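Ceg4 (Legionella pneumophila subsp. pneumophila, PDB 6AOK) is a HAD-like phosphotyrosine phosphatase, a magnesium-binding Legionella effector that attenuates eukaryotic MAPK pathways, represented here by its N-terminal phosphatase part. Local coordinates at residues I15-D20 with A95-V100; S39-Y44 with K113-Y118; I61-L66 with I119-K124; N146-R151 with L176-G181. All coordinates share one frame; numbering follows the deposited sequence. Where two conformers were deposited one is given.

Contact 1 of 4, residues I15-D20 with A95-V100; sequences IFTDFD and AFFHEV. With MG (magnesium ion), chain B.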
loop_
_atom_site.group_PDB
_atom_site.type_symbol
_atom_site.label_atom_id
_atom_site.label_comp_id
_atom_site.label_asym_id
_atom_site.label_seq_id
_atom_site.Cartn_x
_atom_site.Cartn_y
_atom_site.Cartn_z
ATOM N N ILE A 15 -4.642 3.759 7.994
ATOM C CA ILE A 15 -4.512 4.078 6.589
ATOM C C ILE A 15 -5.207 2.986 5.788
ATOM O O ILE A 15 -4.946 1.797 5.992
ATOM C CB ILE A 15 -3.031 4.209 6.188
ATOM C CG1 ILE A 15 -2.392 5.358 6.963
ATOM C CG2 ILE A 15 -2.909 4.433 4.667
ATOM C CD1 ILE A 15 -0.931 5.308 6.897
ATOM N N PHE A 16 -6.030 3.394 4.835
ATOM C CA PHE A 16 -6.537 2.484 3.823
ATOM C C PHE A 16 -6.040 3.051 2.523
ATOM O O PHE A 16 -6.561 4.085 2.082
ATOM C CB PHE A 16 -8.067 2.416 3.828
ATOM C CG PHE A 16 -8.619 1.760 5.050
ATOM C CD1 PHE A 16 -9.130 2.528 6.097
ATOM C CD2 PHE A 16 -8.589 0.402 5.181
ATOM C CE1 PHE A 16 -9.642 1.915 7.229
ATOM C CE2 PHE A 16 -9.028 -0.207 6.321
ATOM C CZ PHE A 16 -9.559 0.565 7.350
ATOM N N THR A 17 -5.070 2.369 1.888
ATOM C CA THR A 17 -4.485 2.907 0.670
ATOM C C THR A 17 -4.543 1.847 -0.425
ATOM O O THR A 17 -4.294 0.659 -0.184
ATOM C CB THR A 17 -3.030 3.371 0.896
ATOM O OG1 THR A 17 -2.517 3.900 -0.318
ATOM C CG2 THR A 17 -2.162 2.213 1.310
ATOM N N ASP A 18 -4.912 2.278 -1.614
ATOM C CA ASP A 18 -4.719 1.487 -2.820
ATOM C C ASP A 18 -3.218 1.244 -3.062
ATOM O O ASP A 18 -2.355 1.917 -2.485
ATOM C CB ASP A 18 -5.365 2.244 -4.003
ATOM C CG ASP A 18 -5.256 1.484 -5.314
ATOM O OD1 ASP A 18 -5.531 0.248 -5.335
ATOM O OD2 ASP A 18 -4.909 2.138 -6.321
ATOM N N PHE A 19 -2.906 0.249 -3.903
ATOM C CA PHE A 19 -1.509 0.031 -4.277
ATOM C C PHE A 19 -1.217 0.567 -5.679
ATOM O O PHE A 19 -0.548 1.605 -5.812
ATOM C CB PHE A 19 -1.123 -1.468 -4.131
ATOM C CG PHE A 19 0.329 -1.736 -4.438
ATOM C CD1 PHE A 19 1.321 -1.385 -3.520
ATOM C CD2 PHE A 19 0.701 -2.347 -5.639
ATOM C CE1 PHE A 19 2.657 -1.609 -3.793
ATOM C CE2 PHE A 19 2.057 -2.568 -5.917
ATOM C CZ PHE A 19 3.022 -2.208 -4.992
ATOM N N ASP A 20 -1.714 -0.093 -6.736
ATOM C CA ASP A 20 -1.321 0.256 -8.108
ATOM C C ASP A 20 -1.893 1.606 -8.494
ATOM O O ASP A 20 -3.129 1.768 -8.503
ATOM C CB ASP A 20 -1.836 -0.783 -9.102
ATOM C CG ASP A 20 -1.272 -2.153 -8.866
ATOM O OD1 ASP A 20 -0.026 -2.359 -8.995
ATOM O OD2 ASP A 20 -2.085 -3.033 -8.510
ATOM N N ALA A 95 9.695 6.856 1.546
ATOM C CA ALA A 95 9.954 7.491 2.837
ATOM C C ALA A 95 8.711 7.461 3.736
ATOM O O ALA A 95 8.815 7.290 4.964
ATOM C CB ALA A 95 10.441 8.934 2.637
ATOM N N PHE A 96 7.534 7.672 3.156
ATOM C CA PHE A 96 6.299 7.596 3.931
ATOM C C PHE A 96 6.123 6.231 4.594
ATOM O O PHE A 96 5.867 6.147 5.811
ATOM C CB PHE A 96 5.100 7.865 3.034
ATOM C CG PHE A 96 3.777 7.774 3.748
ATOM C CD1 PHE A 96 3.257 8.858 4.431
ATOM C CD2 PHE A 96 3.036 6.587 3.714
ATOM C CE1 PHE A 96 1.998 8.754 5.055
ATOM C CE2 PHE A 96 1.846 6.482 4.349
ATOM C CZ PHE A 96 1.309 7.567 5.009
ATOM N N PHE A 97 6.253 5.149 3.809
ATOM C CA PHE A 97 6.083 3.811 4.372
ATOM C C PHE A 97 7.172 3.428 5.359
ATOM O O PHE A 97 6.881 2.724 6.329
ATOM C CB PHE A 97 5.948 2.791 3.234
ATOM C CG PHE A 97 4.608 2.881 2.618
ATOM C CD1 PHE A 97 3.504 2.401 3.307
ATOM C CD2 PHE A 97 4.404 3.571 1.442
ATOM C CE1 PHE A 97 2.224 2.550 2.798
ATOM C CE2 PHE A 97 3.107 3.741 0.912
ATOM C CZ PHE A 97 2.013 3.225 1.609
ATOM N N HIS A 98 8.419 3.883 5.181
ATOM C CA HIS A 98 9.381 3.646 6.247
ATOM C C HIS A 98 8.914 4.306 7.536
ATOM O O HIS A 98 9.066 3.744 8.620
ATOM C CB HIS A 98 10.786 4.165 5.885
ATOM C CG HIS A 98 11.576 3.235 5.006
ATOM N ND1 HIS A 98 11.775 1.900 5.309
ATOM C CD2 HIS A 98 12.192 3.446 3.814
ATOM C CE1 HIS A 98 12.489 1.332 4.348
ATOM N NE2 HIS A 98 12.778 2.257 3.442
ATOM N N GLU A 99 8.343 5.494 7.449
ATOM C CA GLU A 99 7.873 6.127 8.676
ATOM C C GLU A 99 6.684 5.363 9.282
ATOM O O GLU A 99 6.653 5.081 10.489
ATOM C CB GLU A 99 7.483 7.565 8.393
ATOM C CG GLU A 99 6.899 8.223 9.586
ATOM C CD GLU A 99 7.964 8.592 10.590
ATOM O OE1 GLU A 99 9.131 8.859 10.198
ATOM O OE2 GLU A 99 7.628 8.609 11.784
ATOM N N VAL A 100 5.691 5.019 8.472
ATOM C CA VAL A 100 4.489 4.507 9.115
ATOM C C VAL A 100 4.623 3.035 9.495
ATOM O O VAL A 100 3.924 2.570 10.410
ATOM C CB VAL A 100 3.242 4.734 8.243
ATOM C CG1 VAL A 100 2.946 6.258 8.113
ATOM C CG2 VAL A 100 3.371 4.065 6.861
HETATM MG MG MG B . -5.139 1.967 -8.280
HETATM O O HOH W 1 -5.437 -0.055 -8.383
HETATM O O HOH W 2 -7.211 2.004 -7.920
HETATM O O HOH W 3 -5.344 2.149 -10.375
#

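Contact 2 of 4, residues S39-Y44 with K113-Y118; sequences SLLQGY and KNRAEY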
loop_
_atom_site.group_PDB
_atom_site.type_symbol
_atom_site.label_atom_id
_atom_site.label_comp_id
_atom_site.label_asym_id
_atom_site.label_seq_id
_atom_site.Cartn_x
_atom_site.Cartn_y
_atom_site.Cartn_z
ATOM N N SER A 39 6.037 -12.326 -16.020
ATOM C CA SER A 39 7.277 -13.086 -15.802
ATOM C C SER A 39 7.469 -13.495 -14.351
ATOM O O SER A 39 8.296 -14.387 -14.063
ATOM C CB SER A 39 8.499 -12.267 -16.277
ATOM O OG SER A 39 8.859 -11.232 -15.314
ATOM N N LEU A 40 6.747 -12.866 -13.419
ATOM C CA LEU A 40 6.864 -13.258 -12.019
ATOM C C LEU A 40 5.992 -14.458 -11.674
ATOM O O LEU A 40 6.041 -14.927 -10.530
ATOM C CB LEU A 40 6.466 -12.100 -11.091
ATOM C CG LEU A 40 7.204 -10.769 -11.318
ATOM C CD1 LEU A 40 6.566 -9.657 -10.522
ATOM C CD2 LEU A 40 8.658 -10.940 -10.851
ATOM N N LEU A 41 5.163 -14.940 -12.594
ATOM C CA LEU A 41 4.290 -16.075 -12.296
ATOM C C LEU A 41 4.968 -17.382 -12.696
ATOM O O LEU A 41 5.619 -17.458 -13.728
ATOM C CB LEU A 41 2.942 -15.926 -13.021
ATOM C CG LEU A 41 2.249 -14.555 -12.776
ATOM C CD1 LEU A 41 0.947 -14.448 -13.651
ATOM C CD2 LEU A 41 1.890 -14.406 -11.302
ATOM N N GLN A 42 4.788 -18.420 -11.880
ATOM C CA GLN A 42 5.221 -19.751 -12.279
ATOM C C GLN A 42 4.576 -20.128 -13.610
ATOM O O GLN A 42 3.416 -19.796 -13.862
ATOM C CB GLN A 42 4.828 -20.763 -11.191
ATOM C CG GLN A 42 5.571 -20.504 -9.867
ATOM C CD GLN A 42 5.121 -21.480 -8.800
ATOM O OE1 GLN A 42 4.862 -22.649 -9.099
ATOM N NE2 GLN A 42 4.984 -21.003 -7.568
ATOM N N GLY A 43 5.342 -20.795 -14.466
ATOM C CA GLY A 43 4.838 -21.237 -15.770
ATOM C C GLY A 43 4.843 -20.184 -16.850
ATOM O O GLY A 43 4.326 -20.441 -17.943
ATOM N N TYR A 44 5.416 -19.003 -16.571
ATOM C CA TYR A 44 5.492 -17.912 -17.528
ATOM C C TYR A 44 6.024 -18.338 -18.878
ATOM O O TYR A 44 7.043 -19.022 -18.981
ATOM C CB TYR A 44 6.435 -16.833 -16.977
ATOM C CG TYR A 44 6.791 -15.770 -17.983
ATOM C CD1 TYR A 44 5.811 -14.899 -18.460
ATOM C CD2 TYR A 44 8.121 -15.573 -18.376
ATOM C CE1 TYR A 44 6.135 -13.847 -19.322
ATOM C CE2 TYR A 44 8.457 -14.540 -19.275
ATOM C CZ TYR A 44 7.464 -13.673 -19.717
ATOM O OH TYR A 44 7.768 -12.642 -20.603
ATOM N N LYS A 113 -6.848 -4.870 -5.746
ATOM C CA LYS A 113 -7.206 -6.014 -6.583
ATOM C C LYS A 113 -5.960 -6.716 -7.115
ATOM O O LYS A 113 -6.076 -7.647 -7.947
ATOM C CB LYS A 113 -8.103 -5.596 -7.753
ATOM C CG LYS A 113 -9.456 -5.018 -7.318
ATOM C CD LYS A 113 -10.144 -4.217 -8.443
ATOM C CE LYS A 113 -11.139 -3.285 -7.707
ATOM N NZ LYS A 113 -11.903 -2.418 -8.596
ATOM N N ASN A 114 -4.779 -6.250 -6.695
ATOM C CA ASN A 114 -3.519 -6.964 -6.920
ATOM C C ASN A 114 -3.369 -8.049 -5.852
ATOM O O ASN A 114 -4.363 -8.474 -5.231
ATOM C CB ASN A 114 -2.335 -5.992 -6.903
ATOM C CG ASN A 114 -1.159 -6.446 -7.762
ATOM O OD1 ASN A 114 -0.716 -7.602 -7.666
ATOM N ND2 ASN A 114 -0.614 -5.520 -8.597
ATOM N N ARG A 115 -2.155 -8.526 -5.607
ATOM C CA ARG A 115 -2.043 -9.673 -4.720
ATOM C C ARG A 115 -0.895 -9.423 -3.770
ATOM O O ARG A 115 0.081 -8.756 -4.114
ATOM C CB ARG A 115 -1.819 -10.979 -5.497
ATOM C CG ARG A 115 -0.654 -10.892 -6.471
ATOM C CD ARG A 115 -0.770 -12.014 -7.455
ATOM N NE ARG A 115 -0.509 -13.310 -6.833
ATOM C CZ ARG A 115 -0.484 -14.458 -7.499
ATOM N NH1 ARG A 115 -0.731 -14.486 -8.825
ATOM N NH2 ARG A 115 -0.216 -15.596 -6.834
ATOM N N ALA A 116 -1.043 -9.941 -2.545
ATOM C CA ALA A 116 -0.024 -9.762 -1.506
ATOM C C ALA A 116 1.368 -10.195 -1.967
ATOM O O ALA A 116 2.365 -9.547 -1.612
ATOM C CB ALA A 116 -0.432 -10.552 -0.253
ATOM N N GLU A 117 1.488 -11.283 -2.732
ATOM C CA GLU A 117 2.861 -11.718 -3.048
ATOM C C GLU A 117 3.573 -10.652 -3.867
ATOM O O GLU A 117 4.781 -10.406 -3.686
ATOM C CB GLU A 117 2.910 -13.060 -3.792
ATOM C CG GLU A 117 2.231 -14.166 -3.083
ATOM C CD GLU A 117 0.804 -14.390 -3.627
ATOM O OE1 GLU A 117 -0.030 -13.438 -3.710
ATOM O OE2 GLU A 117 0.527 -15.536 -3.972
ATOM N N TYR A 118 2.828 -9.978 -4.729
ATOM C CA TYR A 118 3.435 -8.993 -5.614
ATOM C C TYR A 118 3.801 -7.741 -4.842
ATOM O O TYR A 118 4.902 -7.185 -4.999
ATOM C CB TYR A 118 2.450 -8.630 -6.726
ATOM C CG TYR A 118 3.048 -7.566 -7.612
ATOM C CD1 TYR A 118 2.555 -6.261 -7.619
ATOM C CD2 TYR A 118 4.136 -7.884 -8.436
ATOM C CE1 TYR A 118 3.151 -5.264 -8.470
ATOM C CE2 TYR A 118 4.717 -6.920 -9.272
ATOM C CZ TYR A 118 4.223 -5.621 -9.276
ATOM O OH TYR A 118 4.732 -4.676 -10.139
#

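Contact 3 of 4, residues I61-L66 with I119-K124; sequences IEAQAL and IKAVFK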
loop_
_atom_site.group_PDB
_atom_site.type_symbol
_atom_site.label_atom_id
_atom_site.label_comp_id
_atom_site.label_asym_id
_atom_site.label_seq_id
_atom_site.Cartn_x
_atom_site.Cartn_y
_atom_site.Cartn_z
ATOM N N ILE A 61 12.561 -14.974 -3.653
ATOM C CA ILE A 61 13.946 -14.694 -4.040
ATOM C C ILE A 61 14.094 -14.658 -5.562
ATOM O O ILE A 61 14.951 -13.939 -6.084
ATOM C CB ILE A 61 14.932 -15.704 -3.418
ATOM C CG1 ILE A 61 16.370 -15.147 -3.456
ATOM C CG2 ILE A 61 14.899 -17.030 -4.151
ATOM C CD1 ILE A 61 16.524 -13.755 -2.691
ATOM N N GLU A 62 13.274 -15.426 -6.292
ATOM C CA GLU A 62 13.243 -15.335 -7.751
ATOM C C GLU A 62 12.640 -14.020 -8.212
ATOM O O GLU A 62 13.110 -13.424 -9.180
ATOM C CB GLU A 62 12.410 -16.459 -8.362
ATOM C CG GLU A 62 12.662 -17.875 -7.922
ATOM C CD GLU A 62 11.772 -18.845 -8.724
ATOM O OE1 GLU A 62 12.156 -19.080 -9.865
ATOM O OE2 GLU A 62 10.730 -19.368 -8.230
ATOM N N ALA A 63 11.548 -13.575 -7.553
ATOM C CA ALA A 63 10.960 -12.287 -7.920
ATOM C C ALA A 63 11.968 -11.164 -7.707
ATOM O O ALA A 63 12.085 -10.238 -8.528
ATOM C CB ALA A 63 9.689 -12.017 -7.096
ATOM N N GLN A 64 12.719 -11.242 -6.612
ATOM C CA GLN A 64 13.762 -10.249 -6.371
ATOM C C GLN A 64 14.780 -10.232 -7.516
ATOM O O GLN A 64 15.196 -9.161 -7.988
ATOM C CB GLN A 64 14.426 -10.566 -5.024
ATOM C CG GLN A 64 15.610 -9.686 -4.713
ATOM C CD GLN A 64 15.209 -8.296 -4.214
ATOM O OE1 GLN A 64 14.006 -8.026 -3.881
ATOM N NE2 GLN A 64 16.201 -7.390 -4.186
ATOM N N ALA A 65 15.204 -11.416 -7.965
ATOM C CA ALA A 65 16.166 -11.506 -9.062
ATOM C C ALA A 65 15.626 -10.868 -10.335
ATOM O O ALA A 65 16.365 -10.198 -11.071
ATOM C CB ALA A 65 16.519 -12.969 -9.331
ATOM N N LEU A 66 14.340 -11.076 -10.611
ATOM C CA LEU A 66 13.709 -10.463 -11.785
ATOM C C LEU A 66 13.593 -8.938 -11.654
ATOM O O LEU A 66 13.794 -8.203 -12.640
ATOM C CB LEU A 66 12.336 -11.103 -11.997
ATOM C CG LEU A 66 12.448 -12.567 -12.475
ATOM C CD1 LEU A 66 11.098 -13.322 -12.328
ATOM C CD2 LEU A 66 12.870 -12.625 -13.939
ATOM N N ILE A 119 2.866 -7.270 -4.017
ATOM C CA ILE A 119 3.094 -6.079 -3.210
ATOM C C ILE A 119 4.303 -6.281 -2.301
ATOM O O ILE A 119 5.183 -5.424 -2.237
ATOM C CB ILE A 119 1.811 -5.726 -2.416
ATOM C CG1 ILE A 119 0.704 -5.274 -3.392
ATOM C CG2 ILE A 119 2.127 -4.702 -1.355
ATOM C CD1 ILE A 119 -0.705 -5.264 -2.722
ATOM N N LYS A 120 4.397 -7.446 -1.640
ATOM C CA LYS A 120 5.535 -7.698 -0.762
ATOM C C LYS A 120 6.847 -7.750 -1.540
ATOM O O LYS A 120 7.903 -7.344 -1.020
ATOM C CB LYS A 120 5.323 -8.996 -0.002
ATOM C CG LYS A 120 4.214 -8.917 1.028
ATOM C CD LYS A 120 4.276 -10.267 1.757
ATOM C CE LYS A 120 3.075 -10.535 2.475
ATOM N NZ LYS A 120 3.225 -11.949 3.045
ATOM N N ALA A 121 6.817 -8.277 -2.768
ATOM C CA ALA A 121 8.043 -8.275 -3.574
ATOM C C ALA A 121 8.463 -6.855 -3.936
ATOM O O ALA A 121 9.661 -6.571 -3.990
ATOM C CB ALA A 121 7.880 -9.104 -4.845
ATOM N N VAL A 122 7.507 -5.956 -4.222
ATOM C CA VAL A 122 7.874 -4.574 -4.531
ATOM C C VAL A 122 8.516 -3.900 -3.322
ATOM O O VAL A 122 9.548 -3.218 -3.441
ATOM C CB VAL A 122 6.654 -3.759 -5.017
ATOM C CG1 VAL A 122 7.065 -2.240 -5.115
ATOM C CG2 VAL A 122 6.188 -4.303 -6.405
ATOM N N PHE A 123 7.859 -3.993 -2.155
ATOM C CA PHE A 123 8.441 -3.425 -0.933
ATOM C C PHE A 123 9.808 -4.016 -0.660
ATOM O O PHE A 123 10.747 -3.303 -0.309
ATOM C CB PHE A 123 7.512 -3.700 0.273
ATOM C CG PHE A 123 6.414 -2.670 0.444
ATOM C CD1 PHE A 123 5.188 -2.806 -0.228
ATOM C CD2 PHE A 123 6.603 -1.596 1.295
ATOM C CE1 PHE A 123 4.189 -1.889 -0.082
ATOM C CE2 PHE A 123 5.597 -0.607 1.437
ATOM C CZ PHE A 123 4.389 -0.752 0.767
ATOM N N LYS A 124 9.944 -5.324 -0.813
ATOM C CA LYS A 124 11.239 -5.982 -0.567
ATOM C C LYS A 124 12.295 -5.468 -1.517
ATOM O O LYS A 124 13.435 -5.204 -1.113
ATOM C CB LYS A 124 11.086 -7.499 -0.731
ATOM C CG LYS A 124 12.351 -8.393 -0.549
ATOM C CD LYS A 124 12.957 -8.195 0.811
ATOM C CE LYS A 124 11.937 -8.333 1.949
ATOM N NZ LYS A 124 12.552 -7.876 3.254
HETATM O O HOH W 4 11.630 -8.591 -4.194
#

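Contact 4 of 4, residues N146-R151 with L176-G181; sequences NDVNSR and LRAVKG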
loop_
_atom_site.group_PDB
_atom_site.type_symbol
_atom_site.label_atom_id
_atom_site.label_comp_id
_atom_site.label_asym_id
_atom_site.label_seq_id
_atom_site.Cartn_x
_atom_site.Cartn_y
_atom_site.Cartn_z
ATOM N N ASN A 146 -16.280 -4.016 1.177
ATOM C CA ASN A 146 -16.356 -5.087 2.170
ATOM C C ASN A 146 -15.043 -5.215 2.905
ATOM O O ASN A 146 -15.024 -5.482 4.120
ATOM C CB ASN A 146 -16.711 -6.422 1.499
ATOM C CG ASN A 146 -18.223 -6.683 1.486
ATOM O OD1 ASN A 146 -19.033 -5.870 1.993
ATOM N ND2 ASN A 146 -18.622 -7.813 0.881
ATOM N N ASP A 147 -13.926 -5.034 2.191
ATOM C CA ASP A 147 -12.633 -5.152 2.855
ATOM C C ASP A 147 -12.470 -4.087 3.941
ATOM O O ASP A 147 -12.011 -4.390 5.048
ATOM C CB ASP A 147 -11.505 -5.070 1.836
ATOM C CG ASP A 147 -11.202 -6.443 1.177
ATOM O OD1 ASP A 147 -11.761 -7.471 1.623
ATOM O OD2 ASP A 147 -10.414 -6.509 0.212
ATOM N N VAL A 148 -12.811 -2.832 3.647
ATOM C CA VAL A 148 -12.645 -1.792 4.675
ATOM C C VAL A 148 -13.708 -1.948 5.776
ATOM O O VAL A 148 -13.454 -1.719 6.976
ATOM C CB VAL A 148 -12.707 -0.408 4.004
ATOM C CG1 VAL A 148 -12.712 0.753 5.031
ATOM C CG2 VAL A 148 -11.555 -0.302 2.986
ATOM N N ASN A 149 -14.938 -2.276 5.375
ATOM C CA ASN A 149 -15.994 -2.436 6.356
ATOM C C ASN A 149 -15.636 -3.530 7.351
ATOM O O ASN A 149 -15.814 -3.370 8.566
ATOM C CB ASN A 149 -17.308 -2.769 5.656
ATOM C CG ASN A 149 -18.467 -2.891 6.646
ATOM O OD1 ASN A 149 -18.887 -1.892 7.223
ATOM N ND2 ASN A 149 -18.987 -4.114 6.846
ATOM N N SER A 150 -15.156 -4.662 6.846
ATOM C CA SER A 150 -14.797 -5.770 7.728
ATOM C C SER A 150 -13.582 -5.423 8.592
ATOM O O SER A 150 -13.536 -5.733 9.785
ATOM C CB SER A 150 -14.518 -7.019 6.887
ATOM O OG SER A 150 -15.715 -7.572 6.380
ATOM N N ARG A 151 -12.584 -4.788 8.005
ATOM C CA ARG A 151 -11.392 -4.422 8.765
ATOM C C ARG A 151 -11.713 -3.417 9.878
ATOM O O ARG A 151 -11.238 -3.561 11.018
ATOM C CB ARG A 151 -10.361 -3.859 7.798
ATOM C CG ARG A 151 -9.073 -3.468 8.492
ATOM C CD ARG A 151 -8.390 -4.717 9.052
ATOM N NE ARG A 151 -7.035 -4.352 9.451
ATOM C CZ ARG A 151 -6.438 -4.794 10.543
ATOM N NH1 ARG A 151 -7.104 -5.572 11.381
ATOM N NH2 ARG A 151 -5.180 -4.447 10.777
ATOM N N LEU A 176 -14.575 5.213 1.243
ATOM C CA LEU A 176 -15.107 6.350 2.007
ATOM C C LEU A 176 -16.473 6.028 2.611
ATOM O O LEU A 176 -16.755 6.389 3.760
ATOM C CB LEU A 176 -15.204 7.561 1.090
ATOM C CG LEU A 176 -15.702 8.811 1.784
ATOM C CD1 LEU A 176 -14.680 9.323 2.850
ATOM C CD2 LEU A 176 -15.991 9.887 0.710
ATOM N N ARG A 177 -17.339 5.350 1.836
ATOM C CA ARG A 177 -18.631 4.871 2.349
ATOM C C ARG A 177 -18.454 3.962 3.570
ATOM O O ARG A 177 -19.190 4.071 4.563
ATOM C CB ARG A 177 -19.352 4.107 1.225
ATOM C CG ARG A 177 -20.849 4.179 1.238
ATOM C CD ARG A 177 -21.407 4.394 -0.204
ATOM N NE ARG A 177 -20.733 3.542 -1.189
ATOM C CZ ARG A 177 -20.352 3.953 -2.406
ATOM N NH1 ARG A 177 -20.580 5.207 -2.801
ATOM N NH2 ARG A 177 -19.733 3.124 -3.228
ATOM N N ALA A 178 -17.488 3.037 3.497
ATOM C CA ALA A 178 -17.227 2.098 4.580
ATOM C C ALA A 178 -16.727 2.821 5.827
ATOM O O ALA A 178 -17.135 2.510 6.956
ATOM C CB ALA A 178 -16.210 1.048 4.106
ATOM N N VAL A 179 -15.869 3.819 5.631
ATOM C CA VAL A 179 -15.311 4.550 6.762
ATOM C C VAL A 179 -16.399 5.387 7.435
ATOM O O VAL A 179 -16.480 5.432 8.661
ATOM C CB VAL A 179 -14.122 5.410 6.290
ATOM C CG1 VAL A 179 -13.692 6.393 7.403
ATOM C CG2 VAL A 179 -12.926 4.521 5.920
ATOM N N LYS A 180 -17.231 6.085 6.648
ATOM C CA LYS A 180 -18.317 6.850 7.249
ATOM C C LYS A 180 -19.340 5.925 7.900
ATOM O O LYS A 180 -19.922 6.277 8.914
ATOM C CB LYS A 180 -18.986 7.744 6.208
ATOM C CG LYS A 180 -18.131 8.903 5.718
ATOM C CD LYS A 180 -18.906 9.679 4.644
ATOM C CE LYS A 180 -18.072 10.771 4.030
ATOM N NZ LYS A 180 -17.767 11.866 4.991
ATOM N N GLY A 181 -19.533 4.731 7.350
ATOM C CA GLY A 181 -20.444 3.770 7.974
ATOM C C GLY A 181 -19.895 3.132 9.229
ATOM O O GLY A 181 -20.552 2.262 9.825
HETATM O O HOH W 5 -19.186 0.662 7.137
#

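Contact 1 of 4, residues I15-D20 with A95-V100
I15 and V100 are the closest backbone pair, their CA atoms 9.4 Å apart, where strand 15-17 runs at 147° to helix 95-100, far nearer antiparallel than parallel. I15 reaches across with CD1, which arrives at the edge of the F96 ring near its plane, 3.7 Å from CZ. With CG1 anti to the carbonyl carbon (chi1 -62°) and the chain then extended, that methyl is carried to the helix, where V100 CG1 also meets it. V100 CG1 in turn lies over one face of F96. T17 faces two ways: its CG2 comes to the rim of F97, and its OG1 donates in the carbonyl plane to D18 O. Further along the segment, D18 OD2 and D20 O each bind magnesium at 2.0 Å; D167 and three waters complete six ligands. D18 and D20 fall in a sequence consistent with the DxDx(T/V) motif of HAD phosphatases, whose magnesium is bound in this way. The contact itself is wholly apolar, with no hydrogen bond across it, while the polar chemistry lies further along the same segment at the magnesium.

Contact 2 of 4, residues S39-Y44 with K113-Y118
L40 meets Y118 at about a right angle, its CD1 coming in at the edge of the phenol ring, in the ring plane, 3.5 Å from CE2. The ring edge meets one methyl of the branched leucine, which can send its other branch, CD2, to helix 60-71. L41, which opens the type II turn L41-Y44, approaches R115 obliquely and brings CD2 to 3.6 Å from NH1. R115 grips E117 side-on through nearly straight hydrogen bonds, NE to OE1 and NH2 to OE2 (N-H...O 178° and 173°), the second also a salt bridge; both oxygens lie in the guanidinium plane, yet are met from above the carboxylate plane. A bend at chi3 (-70°) lets the guanidinium meet that carboxylate, while NH1 donates to T55 O, so all three nitrogens are engaged. R115 is the N-cap residue of helix 116-125, and its backbone N donates to N114 OD1. The metal site is close by: N114 ND2 hydrogen-bonds D20 OD2, and the Y118 side chain is about 4 Å from that of D20. The 39-44 loop belongs to the insert after the first strand; L40 packs on A63, L66 and F67 of helix 60-71, and Y37 of helix 35-39 lies against R115.

Contact 3 of 4, residues I61-L66 with I119-K124
A63 and A121 face each other CB to CB at 4.1 Å, a small-on-small contact that lets helix 60-71, part of the segment inserted between the first two strands of the HAD-like fold, approach helix 116-125 closely. The two methyl side chains meet where the CA atoms of A63 and A121 are 6.6 Å apart. Alongside, Q64 crosses K124 at about a right angle, its OE1 resting 3.7 Å from K124 CG. That is a van der Waals contact between a carbonyl oxygen and the aliphatic part of the lysine. Further out, both long chains are bent: K124 turns at chi2 and chi3, and its NZ reaches away to D130 and F128 O, whereas Q64 turns at chi2 (78°) and its NE2 donates to E68 OE2. With its amide thus held at the nitrogen end, Q64 directs OE1 into the interhelical groove. There a single water bridges the helices, donating to Q64 OE1 at a short 2.5 Å and to A121 O at 2.8 Å.

Contact 4 of 4, residues N146-R151 with L176-G181
A178 carries most of this contact: its CB meets V148 CG1 at 3.6 Å and lies 3.8 Å from the backbone N of N149. Being a bare methyl, it lets the helices come together so closely that the CA atoms of A178 and N149 are 5.0 Å apart, and it touches both V148 and N149 on the facing helix. The A178 carbonyl oxygen takes a hydrogen bond from a water at 2.8 Å, and the same water donates to N149 OD1 at 2.6 Å. N149 OD1 also accepts from K182 NZ just past the helix end, so this oxygen is held by two donors and an asparagine suits the partly exposed edge of the groove. Helices 144-153 and 169-180 pack side by side, their local axes 8.3 Å apart and crossing at -21°, and both cover one face of the parallel sheet of this HAD-like, Rossmann-type domain; helix 144-153 is the connection of a beta-alpha-beta crossover between the parallel strands 136-139 and 161-165. V179 follows, meeting V148 obliquely, CG2 to CG1 at 3.9 Å. With CG1 anti to the backbone N (chi1 169°), its CG2 stands anti to the carbonyl carbon and meets V148, while the residue also packs on V162, I164 and I189 of the sheet. The beta-branched pair fills the angle between helices and strands, V148 resting on V111.

Overall arrangement
Contact 1 lies nearest the chain's centre, where aliphatic and aromatic groups pack close to a charged metal site. Contacts 2 and 4 are buried but further out, and contact 3 is partly buried; contact 2 has a salt bridge within one of its segments. Contacts 2 and 3 share helix 116-125, one using the start of the helix and the other the rest of it. F19 joins contact 1 to both, packing on Y118 and on I119 and V122, and N114 ND2 hydrogen-bonds D20 OD2. Contact 4 lies on the opposite side of the centre from contact 3 and meets contact 1 through F16, which packs on V148, R151 and V179. Contacts 3 and 4 both combine alanine packing with a water bridge.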